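Local coordinates for protein voltage-sensor containing phosphatase (Ciona intestinalis, PDB 3V0D) that probably dephosphorylates phosphoinositide lipids under the control of membrane voltage, through a PTEN-like phosphatase domain coupled to a C2 domain, at residues T210-V215 with D254-E259; F290-N295 with F327-T332; R68-C73 with D108-W113. The protein carries 1 engineered substitution. All blocks are in the same frame, centred on the assembly; numbering follows the deposited sequence. Where two conformers were deposited one is given.

Contact 1: residues T210-V215 with D254-E259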
loop_
_atom_site.group_PDB
_atom_site.type_symbol
_atom_site.label_atom_id
_atom_site.label_comp_id
_atom_site.label_asym_id
_atom_site.label_seq_id
_atom_site.Cartn_x
_atom_site.Cartn_y
_atom_site.Cartn_z
ATOM N N THR A 210 -1.570 0.955 22.742
ATOM C CA THR A 210 -1.487 2.078 23.681
ATOM C C THR A 210 -2.464 3.178 23.308
ATOM O O THR A 210 -2.882 3.272 22.161
ATOM C CB THR A 210 -0.058 2.641 23.725
ATOM O OG1 THR A 210 0.300 3.146 22.426
ATOM C CG2 THR A 210 0.917 1.566 24.189
ATOM N N ALA A 211 -2.814 4.015 24.292
ATOM C CA ALA A 211 -3.802 5.086 24.120
ATOM C C ALA A 211 -5.150 4.521 23.713
ATOM O O ALA A 211 -5.795 5.002 22.780
ATOM C CB ALA A 211 -3.317 6.205 23.171
ATOM N N ILE A 212 -5.628 3.579 24.510
ATOM C CA ILE A 212 -6.879 2.896 24.175
ATOM C C ILE A 212 -8.132 3.692 24.581
ATOM O O ILE A 212 -9.188 3.517 23.982
ATOM C CB ILE A 212 -6.869 1.439 24.729
ATOM C CG1 ILE A 212 -7.978 0.568 24.107
ATOM C CG2 ILE A 212 -6.964 1.406 26.265
ATOM C CD1 ILE A 212 -7.765 0.264 22.633
ATOM N N GLN A 213 -8.030 4.581 25.576
ATOM C CA GLN A 213 -9.190 5.372 25.969
ATOM C C GLN A 213 -9.755 6.111 24.757
ATOM O O GLN A 213 -8.996 6.676 23.973
ATOM C CB GLN A 213 -8.820 6.341 27.106
ATOM C CG GLN A 213 -9.766 7.547 27.332
ATOM C CD GLN A 213 -9.263 8.817 26.647
ATOM O OE1 GLN A 213 -8.283 9.429 27.082
ATOM N NE2 GLN A 213 -9.950 9.234 25.597
ATOM N N GLY A 214 -11.086 6.099 24.621
ATOM C CA GLY A 214 -11.785 6.788 23.543
ATOM C C GLY A 214 -11.823 6.007 22.237
ATOM O O GLY A 214 -12.460 6.463 21.288
ATOM N N VAL A 215 -11.138 4.856 22.177
ATOM C CA VAL A 215 -11.116 4.004 20.989
ATOM C C VAL A 215 -12.133 2.881 21.224
ATOM O O VAL A 215 -11.903 1.997 22.044
ATOM C CB VAL A 215 -9.691 3.406 20.738
ATOM C CG1 VAL A 215 -9.717 2.532 19.486
ATOM C CG2 VAL A 215 -8.663 4.538 20.593
ATOM N N ASP A 254 -3.266 3.081 30.352
ATOM C CA ASP A 254 -4.122 3.340 29.188
ATOM C C ASP A 254 -3.767 2.425 28.010
ATOM O O ASP A 254 -3.581 2.879 26.874
ATOM C CB ASP A 254 -4.054 4.826 28.784
ATOM C CG ASP A 254 -5.120 5.225 27.776
ATOM O OD1 ASP A 254 -4.952 6.277 27.120
ATOM O OD2 ASP A 254 -6.123 4.495 27.628
ATOM N N CYS A 255 -3.707 1.124 28.291
ATOM C CA CYS A 255 -3.235 0.163 27.286
ATOM C C CYS A 255 -3.920 -1.184 27.433
ATOM O O CYS A 255 -4.416 -1.566 28.508
ATOM C CB CYS A 255 -1.733 -0.002 27.239
ATOM S SG CYS A 255 -1.143 -0.797 28.687
ATOM N N VAL A 256 -3.987 -1.889 26.312
ATOM C CA VAL A 256 -4.401 -3.294 26.335
ATOM C C VAL A 256 -3.256 -4.137 25.808
ATOM O O VAL A 256 -2.513 -3.738 24.894
ATOM C CB VAL A 256 -5.700 -3.591 25.554
ATOM C CG1 VAL A 256 -6.916 -2.993 26.213
ATOM C CG2 VAL A 256 -5.575 -3.147 24.165
ATOM N N THR A 257 -3.110 -5.289 26.443
ATOM C CA THR A 257 -2.168 -6.295 26.050
ATOM C C THR A 257 -2.954 -7.603 25.848
ATOM O O THR A 257 -3.755 -7.971 26.698
ATOM C CB THR A 257 -1.087 -6.405 27.138
ATOM O OG1 THR A 257 -0.624 -5.087 27.487
ATOM C CG2 THR A 257 0.055 -7.199 26.630
ATOM N N CYS A 258 -2.712 -8.292 24.753
ATOM C CA CYS A 258 -3.440 -9.495 24.448
ATOM C C CYS A 258 -2.488 -10.577 24.017
ATOM O O CYS A 258 -1.753 -10.399 23.049
ATOM C CB CYS A 258 -4.486 -9.132 23.398
ATOM S SG CYS A 258 -5.787 -10.258 23.297
ATOM N N GLU A 259 -2.492 -11.694 24.739
ATOM C CA GLU A 259 -1.775 -12.853 24.299
ATOM C C GLU A 259 -2.496 -13.432 23.099
ATOM O O GLU A 259 -3.716 -13.614 23.149
ATOM C CB GLU A 259 -1.699 -13.880 25.402
ATOM C CG GLU A 259 -0.981 -15.128 24.964
ATOM C CD GLU A 259 -1.032 -16.228 25.976
ATOM O OE1 GLU A 259 -1.453 -15.981 27.129
ATOM O OE2 GLU A 259 -0.633 -17.348 25.607
HETATM O O HOH W 1 -6.114 8.484 28.499
#
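The carboxylate of Asp-254 is the flat group against which the turn 212-215 is set. Ile-212 N and Ala-211 CA lie on one side of its plane, Gln-213 CB lies on the other, and Gln-213 N sits close to the plane beside OD2. This last amide donates to the syn lone pair of OD2 at 2.8 Å (Gln-213 N to Asp-254 OD2). Asp-254 CG stands anti to the backbone N (chi1 -168°), which brings CG to the turn. Ile-212 contributes on two levels. Its N-H donates to the main-chain Asp-254 O at 3.2 Å, nearly straight at 165° but from above the carbonyl plane. Its CG2 branch lies 3.5 Å from Asp-254 OD2, while CG1 meets Val-256 CG1 at 4.3 Å. The type II turn is closed by Val-215 N to Ile-212 O. Behind it, Thr-210 and Cys-255 form an antiparallel non-hydrogen-bonded pair, with CA atoms 4.4 Å apart, the last rung between strands 202-210 and 255-260. Asp-254 itself belongs to a G1 beta bulge in the hairpin with strand 245-250. Arg-324 forms a salt bridge with Asp-254 OD1 and also donates to Gln-213 O, tying both segments to the loop that precedes strand 328-335. In one of two Gln-213 conformers, a water links OE1 to Asp-254 OD1. One acidic residue thus holds the loop through both its backbone and its side chain, and the Arg-324 charge together with the amide donor probably helps to keep the carboxylate ionised.

Contact 2: residues F290-N295 with F327-T332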
loop_
_atom_site.group_PDB
_atom_site.type_symbol
_atom_site.label_atom_id
_atom_site.label_comp_id
_atom_site.label_asym_id
_atom_site.label_seq_id
_atom_site.Cartn_x
_atom_site.Cartn_y
_atom_site.Cartn_z
ATOM N N PHE A 290 -8.808 0.037 11.719
ATOM C CA PHE A 290 -7.390 0.237 11.426
ATOM C C PHE A 290 -6.736 -1.081 11.064
ATOM O O PHE A 290 -7.200 -2.142 11.491
ATOM C CB PHE A 290 -6.653 0.960 12.577
ATOM C CG PHE A 290 -6.764 0.311 13.939
ATOM C CD1 PHE A 290 -5.772 -0.529 14.418
ATOM C CD2 PHE A 290 -7.827 0.630 14.793
ATOM C CE1 PHE A 290 -5.844 -1.100 15.696
ATOM C CE2 PHE A 290 -7.924 0.052 16.042
ATOM C CZ PHE A 290 -6.935 -0.793 16.507
ATOM N N TYR A 291 -5.688 -0.997 10.248
ATOM C CA TYR A 291 -5.034 -2.209 9.718
ATOM C C TYR A 291 -3.624 -1.844 9.312
ATOM O O TYR A 291 -3.274 -0.651 9.245
ATOM C CB TYR A 291 -5.827 -2.817 8.546
ATOM C CG TYR A 291 -5.918 -1.947 7.292
ATOM C CD1 TYR A 291 -5.170 -2.267 6.145
ATOM C CD2 TYR A 291 -6.720 -0.792 7.245
ATOM C CE1 TYR A 291 -5.232 -1.506 5.012
ATOM C CE2 TYR A 291 -6.785 -0.015 6.114
ATOM C CZ TYR A 291 -6.015 -0.359 4.994
ATOM O OH TYR A 291 -6.111 0.462 3.895
ATOM N N PHE A 292 -2.802 -2.844 8.984
ATOM C CA PHE A 292 -1.472 -2.572 8.453
ATOM C C PHE A 292 -0.902 -3.831 7.819
ATOM O O PHE A 292 -1.315 -4.946 8.139
ATOM C CB PHE A 292 -0.508 -2.014 9.537
ATOM C CG PHE A 292 -0.357 -2.891 10.725
ATOM C CD1 PHE A 292 0.564 -3.943 10.743
ATOM C CD2 PHE A 292 -1.103 -2.621 11.873
ATOM C CE1 PHE A 292 0.725 -4.716 11.885
ATOM C CE2 PHE A 292 -0.931 -3.383 13.024
ATOM C CZ PHE A 292 -0.049 -4.433 13.024
ATOM N N TRP A 293 0.127 -3.625 6.995
ATOM C CA TRP A 293 0.945 -4.691 6.422
ATOM C C TRP A 293 2.361 -4.633 6.934
ATOM O O TRP A 293 2.920 -3.552 7.152
ATOM C CB TRP A 293 1.026 -4.546 4.916
ATOM C CG TRP A 293 -0.234 -4.780 4.165
ATOM C CD1 TRP A 293 -1.293 -3.926 3.979
ATOM C CD2 TRP A 293 -0.523 -5.929 3.378
ATOM N NE1 TRP A 293 -2.220 -4.480 3.123
ATOM C CE2 TRP A 293 -1.761 -5.716 2.745
ATOM C CE3 TRP A 293 0.164 -7.128 3.136
ATOM C CZ2 TRP A 293 -2.321 -6.638 1.873
ATOM C CZ3 TRP A 293 -0.392 -8.045 2.271
ATOM C CH2 TRP A 293 -1.627 -7.791 1.646
ATOM N N PHE A 294 2.996 -5.790 7.033
ATOM C CA PHE A 294 4.430 -5.866 7.238
ATOM C C PHE A 294 4.950 -7.134 6.571
ATOM O O PHE A 294 4.186 -8.043 6.265
ATOM C CB PHE A 294 4.804 -5.829 8.736
ATOM C CG PHE A 294 4.397 -7.064 9.481
ATOM C CD1 PHE A 294 5.309 -8.091 9.695
ATOM C CD2 PHE A 294 3.088 -7.250 9.916
ATOM C CE1 PHE A 294 4.934 -9.247 10.342
ATOM C CE2 PHE A 294 2.698 -8.426 10.562
ATOM C CZ PHE A 294 3.625 -9.423 10.780
ATOM N N ASN A 295 6.266 -7.199 6.377
ATOM C CA ASN A 295 6.898 -8.388 5.823
ATOM C C ASN A 295 7.771 -9.041 6.885
ATOM O O ASN A 295 8.602 -8.381 7.527
ATOM C CB ASN A 295 7.707 -8.037 4.576
ATOM C CG ASN A 295 8.249 -9.294 3.892
ATOM O OD1 ASN A 295 9.176 -9.923 4.393
ATOM N ND2 ASN A 295 7.653 -9.682 2.783
ATOM N N PHE A 327 -1.057 6.819 20.349
ATOM C CA PHE A 327 -1.663 5.563 19.887
ATOM C C PHE A 327 -0.639 4.770 19.082
ATOM O O PHE A 327 -0.082 5.263 18.106
ATOM C CB PHE A 327 -2.869 5.878 19.023
ATOM C CG PHE A 327 -3.572 4.638 18.518
ATOM C CD1 PHE A 327 -4.485 3.983 19.338
ATOM C CD2 PHE A 327 -3.348 4.133 17.229
ATOM C CE1 PHE A 327 -5.132 2.835 18.886
ATOM C CE2 PHE A 327 -4.005 3.001 16.776
ATOM C CZ PHE A 327 -4.897 2.351 17.603
ATOM N N THR A 328 -0.400 3.541 19.524
ATOM C CA THR A 328 0.552 2.635 18.856
ATOM C C THR A 328 0.024 1.219 18.908
ATOM O O THR A 328 -0.758 0.873 19.808
ATOM C CB THR A 328 1.997 2.663 19.491
ATOM O OG1 THR A 328 2.000 1.987 20.751
ATOM C CG2 THR A 328 2.540 4.069 19.641
ATOM N N VAL A 329 0.480 0.399 17.968
ATOM C CA VAL A 329 0.208 -1.039 17.979
ATOM C C VAL A 329 1.546 -1.750 17.860
ATOM O O VAL A 329 2.335 -1.434 16.976
ATOM C CB VAL A 329 -0.722 -1.453 16.818
ATOM C CG1 VAL A 329 -0.954 -2.979 16.852
ATOM C CG2 VAL A 329 -2.075 -0.706 16.916
ATOM N N LYS A 330 1.787 -2.702 18.764
ATOM C CA LYS A 330 2.997 -3.527 18.775
ATOM C C LYS A 330 2.593 -4.998 18.634
ATOM O O LYS A 330 1.783 -5.484 19.434
ATOM C CB LYS A 330 3.787 -3.316 20.061
ATOM C CG LYS A 330 4.958 -4.265 20.192
ATOM C CD LYS A 330 5.778 -4.015 21.426
ATOM C CE LYS A 330 5.086 -4.506 22.659
ATOM N NZ LYS A 330 6.049 -4.467 23.789
ATOM N N LEU A 331 3.177 -5.695 17.657
ATOM C CA LEU A 331 3.094 -7.144 17.604
ATOM C C LEU A 331 4.351 -7.742 18.178
ATOM O O LEU A 331 5.466 -7.297 17.842
ATOM C CB LEU A 331 2.938 -7.661 16.173
ATOM C CG LEU A 331 1.723 -7.149 15.409
ATOM C CD1 LEU A 331 1.728 -7.707 13.994
ATOM C CD2 LEU A 331 0.441 -7.531 16.129
ATOM N N THR A 332 4.185 -8.730 19.044
ATOM C CA THR A 332 5.290 -9.536 19.558
ATOM C C THR A 332 5.298 -10.857 18.799
ATOM O O THR A 332 4.239 -11.429 18.529
ATOM C CB THR A 332 5.094 -9.760 21.068
ATOM O OG1 THR A 332 5.037 -8.477 21.704
ATOM C CG2 THR A 332 6.214 -10.596 21.681
#
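Phe-292 and Val-329 face each other from strands 290-295 and 328-332, whose axes run 10.3 Å apart at closest approach and 46° from parallel, with no hydrogen bond between them. Phe-290, Phe-292 and Phe-294 point into the gap from strand 290-295, and Phe-327, Val-329 and Leu-331 from segment 327-332. At one end the edge of the Phe-327 ring meets a face of Phe-290, a T-shaped pair with planes at 87° and centroids 5.3 Å apart. The CZ atom of Phe-327 makes this approach, over the face and displaced from the centre toward the rim, 3.9 Å from Phe-290 CZ. Val-329 uses its two methyls on different rings, CG2 lying 4.0 Å from Phe-290 CE1 and CG1 lying 3.8 Å from Phe-292 CE2. All three phenylalanines have CG between the backbone N and the carbonyl carbon (chi1 57° in Phe-292), and their CG atoms therefore leave the strand in the same way, toward the other sheet. Phe-292 and Leu-331 reach toward each other tip to tip, Leu-331 CD1 resting at the ring edge 3.8 Å from Phe-292 CE1. The same methyl also touches Phe-294, at 3.6 Å from CE2. Phe-274 stacks on Phe-290 from within the sheet of strand 290-295, and Val-207 packs beside Val-329 and Leu-331 in the other. Helix 176-191 reaches strand 290-295 as well, with Tyr-184 against Phe-294. Such interleaved apolar side chains between two antiparallel sheets form the core of a beta sandwich, here that of the PTEN-type C2 domain.

Contact 3: residues R68-C73 with D108-W113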
loop_
_atom_site.group_PDB
_atom_site.type_symbol
_atom_site.label_atom_id
_atom_site.label_comp_id
_atom_site.label_asym_id
_atom_site.label_seq_id
_atom_site.Cartn_x
_atom_site.Cartn_y
_atom_site.Cartn_z
ATOM N N ARG A 68 4.505 0.506 -22.385
ATOM C CA ARG A 68 4.065 -0.645 -21.605
ATOM C C ARG A 68 3.113 -0.104 -20.552
ATOM O O ARG A 68 3.424 0.898 -19.888
ATOM C CB ARG A 68 5.240 -1.377 -20.988
ATOM C CG ARG A 68 4.942 -2.717 -20.367
ATOM C CD ARG A 68 6.215 -3.533 -20.335
ATOM N NE ARG A 68 6.052 -4.876 -19.798
ATOM C CZ ARG A 68 5.447 -5.861 -20.452
ATOM N NH1 ARG A 68 4.920 -5.630 -21.650
ATOM N NH2 ARG A 68 5.376 -7.068 -19.891
ATOM N N ILE A 69 1.972 -0.769 -20.391
ATOM C CA ILE A 69 0.928 -0.363 -19.435
ATOM C C ILE A 69 0.933 -1.318 -18.258
ATOM O O ILE A 69 0.967 -2.535 -18.454
ATOM C CB ILE A 69 -0.466 -0.424 -20.110
ATOM C CG1 ILE A 69 -0.486 0.280 -21.484
ATOM C CG2 ILE A 69 -1.550 0.111 -19.153
ATOM C CD1 ILE A 69 -0.148 1.753 -21.443
ATOM N N TYR A 70 0.850 -0.761 -17.047
ATOM C CA TYR A 70 0.741 -1.561 -15.830
ATOM C C TYR A 70 -0.594 -1.285 -15.168
ATOM O O TYR A 70 -0.872 -0.139 -14.770
ATOM C CB TYR A 70 1.902 -1.221 -14.876
ATOM C CG TYR A 70 3.245 -1.601 -15.442
ATOM C CD1 TYR A 70 3.959 -0.736 -16.244
ATOM C CD2 TYR A 70 3.770 -2.879 -15.221
ATOM C CE1 TYR A 70 5.191 -1.093 -16.793
ATOM C CE2 TYR A 70 4.999 -3.264 -15.776
ATOM C CZ TYR A 70 5.687 -2.358 -16.564
ATOM O OH TYR A 70 6.907 -2.684 -17.105
ATOM N N ASN A 71 -1.412 -2.332 -15.068
ATOM C CA ASN A 71 -2.702 -2.263 -14.386
ATOM C C ASN A 71 -2.514 -2.827 -12.990
ATOM O O ASN A 71 -2.274 -4.031 -12.840
ATOM C CB ASN A 71 -3.749 -3.071 -15.162
ATOM C CG ASN A 71 -5.055 -3.174 -14.419
ATOM O OD1 ASN A 71 -5.263 -2.531 -13.395
ATOM N ND2 ASN A 71 -5.955 -3.994 -14.917
ATOM N N LEU A 72 -2.622 -1.963 -11.978
ATOM C CA LEU A 72 -2.360 -2.340 -10.583
ATOM C C LEU A 72 -3.625 -2.771 -9.841
ATOM O O LEU A 72 -3.589 -2.968 -8.629
ATOM C CB LEU A 72 -1.689 -1.206 -9.854
ATOM C CG LEU A 72 -0.193 -1.030 -10.059
ATOM C CD1 LEU A 72 0.275 -1.200 -11.490
ATOM C CD2 LEU A 72 0.267 0.246 -9.441
ATOM N N CYS A 73 -4.748 -2.926 -10.544
ATOM C CA CYS A 73 -6.017 -3.204 -9.850
ATOM C C CYS A 73 -6.295 -4.686 -9.771
ATOM O O CYS A 73 -6.514 -5.350 -10.793
ATOM C CB CYS A 73 -7.183 -2.564 -10.598
ATOM S SG CYS A 73 -7.060 -0.785 -10.764
ATOM N N ASP A 108 11.658 -5.703 -12.123
ATOM C CA ASP A 108 12.465 -6.341 -13.147
ATOM C C ASP A 108 11.827 -6.254 -14.524
ATOM O O ASP A 108 12.524 -6.055 -15.528
ATOM C CB ASP A 108 12.796 -7.775 -12.815
ATOM C CG ASP A 108 14.050 -8.229 -13.597
ATOM O OD1 ASP A 108 13.939 -9.065 -14.486
ATOM O OD2 ASP A 108 15.155 -7.682 -13.376
ATOM N N ASP A 109 10.507 -6.420 -14.600
ATOM C CA ASP A 109 9.825 -6.279 -15.874
ATOM C C ASP A 109 10.025 -4.882 -16.470
ATOM O O ASP A 109 10.361 -4.725 -17.655
ATOM C CB ASP A 109 8.347 -6.622 -15.720
ATOM C CG ASP A 109 7.572 -6.450 -17.020
ATOM O OD1 ASP A 109 7.125 -5.334 -17.314
ATOM O OD2 ASP A 109 7.481 -7.439 -17.792
ATOM N N ALA A 110 9.859 -3.863 -15.626
ATOM C CA ALA A 110 10.050 -2.494 -16.063
ATOM C C ALA A 110 11.517 -2.242 -16.452
ATOM O O ALA A 110 11.787 -1.570 -17.453
ATOM C CB ALA A 110 9.574 -1.510 -14.988
ATOM N N LYS A 111 12.458 -2.779 -15.660
ATOM C CA LYS A 111 13.878 -2.595 -15.978
ATOM C C LYS A 111 14.213 -3.155 -17.357
ATOM O O LYS A 111 14.890 -2.481 -18.155
ATOM C CB LYS A 111 14.786 -3.168 -14.888
ATOM C CG LYS A 111 16.131 -2.445 -14.817
ATOM C CD LYS A 111 16.947 -2.755 -13.561
ATOM C CE LYS A 111 18.176 -1.785 -13.376
ATOM N NZ LYS A 111 17.911 -0.281 -13.215
ATOM N N VAL A 112 13.772 -4.380 -17.633
ATOM C CA VAL A 112 14.057 -5.039 -18.916
ATOM C C VAL A 112 13.466 -4.209 -20.060
ATOM O O VAL A 112 14.108 -3.968 -21.080
ATOM C CB VAL A 112 13.549 -6.493 -18.911
ATOM C CG1 VAL A 112 13.583 -7.120 -20.306
ATOM C CG2 VAL A 112 14.389 -7.349 -17.960
ATOM N N TRP A 113 12.227 -3.773 -19.887
ATOM C CA TRP A 113 11.558 -2.978 -20.901
ATOM C C TRP A 113 12.265 -1.653 -21.139
ATOM O O TRP A 113 12.491 -1.257 -22.285
ATOM C CB TRP A 113 10.109 -2.776 -20.484
ATOM C CG TRP A 113 9.399 -1.748 -21.299
ATOM C CD1 TRP A 113 8.982 -0.531 -20.870
ATOM C CD2 TRP A 113 9.002 -1.853 -22.665
ATOM N NE1 TRP A 113 8.374 0.137 -21.874
ATOM C CE2 TRP A 113 8.384 -0.638 -23.003
ATOM C CE3 TRP A 113 9.147 -2.848 -23.646
ATOM C CZ2 TRP A 113 7.864 -0.387 -24.271
ATOM C CZ3 TRP A 113 8.632 -2.592 -24.918
ATOM C CH2 TRP A 113 7.999 -1.369 -25.210
#
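Arg-68 and Asp-109 meet tip to tip where helix 100-115 packs on the mainly parallel sheet of the tyrosine-phosphatase-type domain. The guanidinium grips the carboxylate in a bidentate salt bridge, side-on, with one nitrogen to each oxygen. Its NE lies 2.7 Å from Asp-109 OD1, on the syn lone pair, in a bond that is almost straight at 177°. Its NH2 reaches Asp-109 OD2 at 3.0 Å, more bent and somewhat tilted from the guanidinium plane. The two planes are nearly coplanar, 29° apart. Tyr-70 adds a second donor to OD1, its OH approaching at 2.7 Å nearly in line with the C-O bond of Asp-109. OD1 therefore accepts from both strand residues, which would tend to stabilise its negative charge. The Tyr-70 hydroxyl also lies 3.6 Å from Ala-110 CB, one residue along the helix. Farther back, Arg-68 CB sits over a face of Trp-113, 3.7 Å from the centroid of the five-membered ring, a CH-pi contact. The chain, extended from CG to NE, runs past the indole, with CD near Trp-113 CG, and brings NE to Asp-109. Outside the pair, Phe-106 meets Tyr-70 edge to face, and His-120 stacks on Trp-113. The helix belongs to a beta-alpha-beta crossover from strand 87-92 to strand 121-125, passing over strand 67-73 between them. The indole is fixed to the end of that crossover by Trp-113 NE1, which donates to Val-121 O.

Contact 3 comes first along the chain, in the phosphatase domain, and closes before contacts 1 and 2 follow in series in the C2 domain. Contacts 1 and 2 have centres 13 Å apart and touch: Thr-210 OG1 lies 2.7 Å from Thr-328 OG1, probably hydrogen-bonded, where strands 202-210 and 328-335 pair. Contact 1 lies at an end of strands of the five-stranded sheet that contact 2 packs against the four-stranded one. Contact 3 lies on the opposite side of the chain's centre, about 43 Å from contact 1 and 30 Å from contact 2, centre to centre. Helix 176-191 lies against strand 290-295, consistent with contact 2 being nearer the junction with the phosphatase domain.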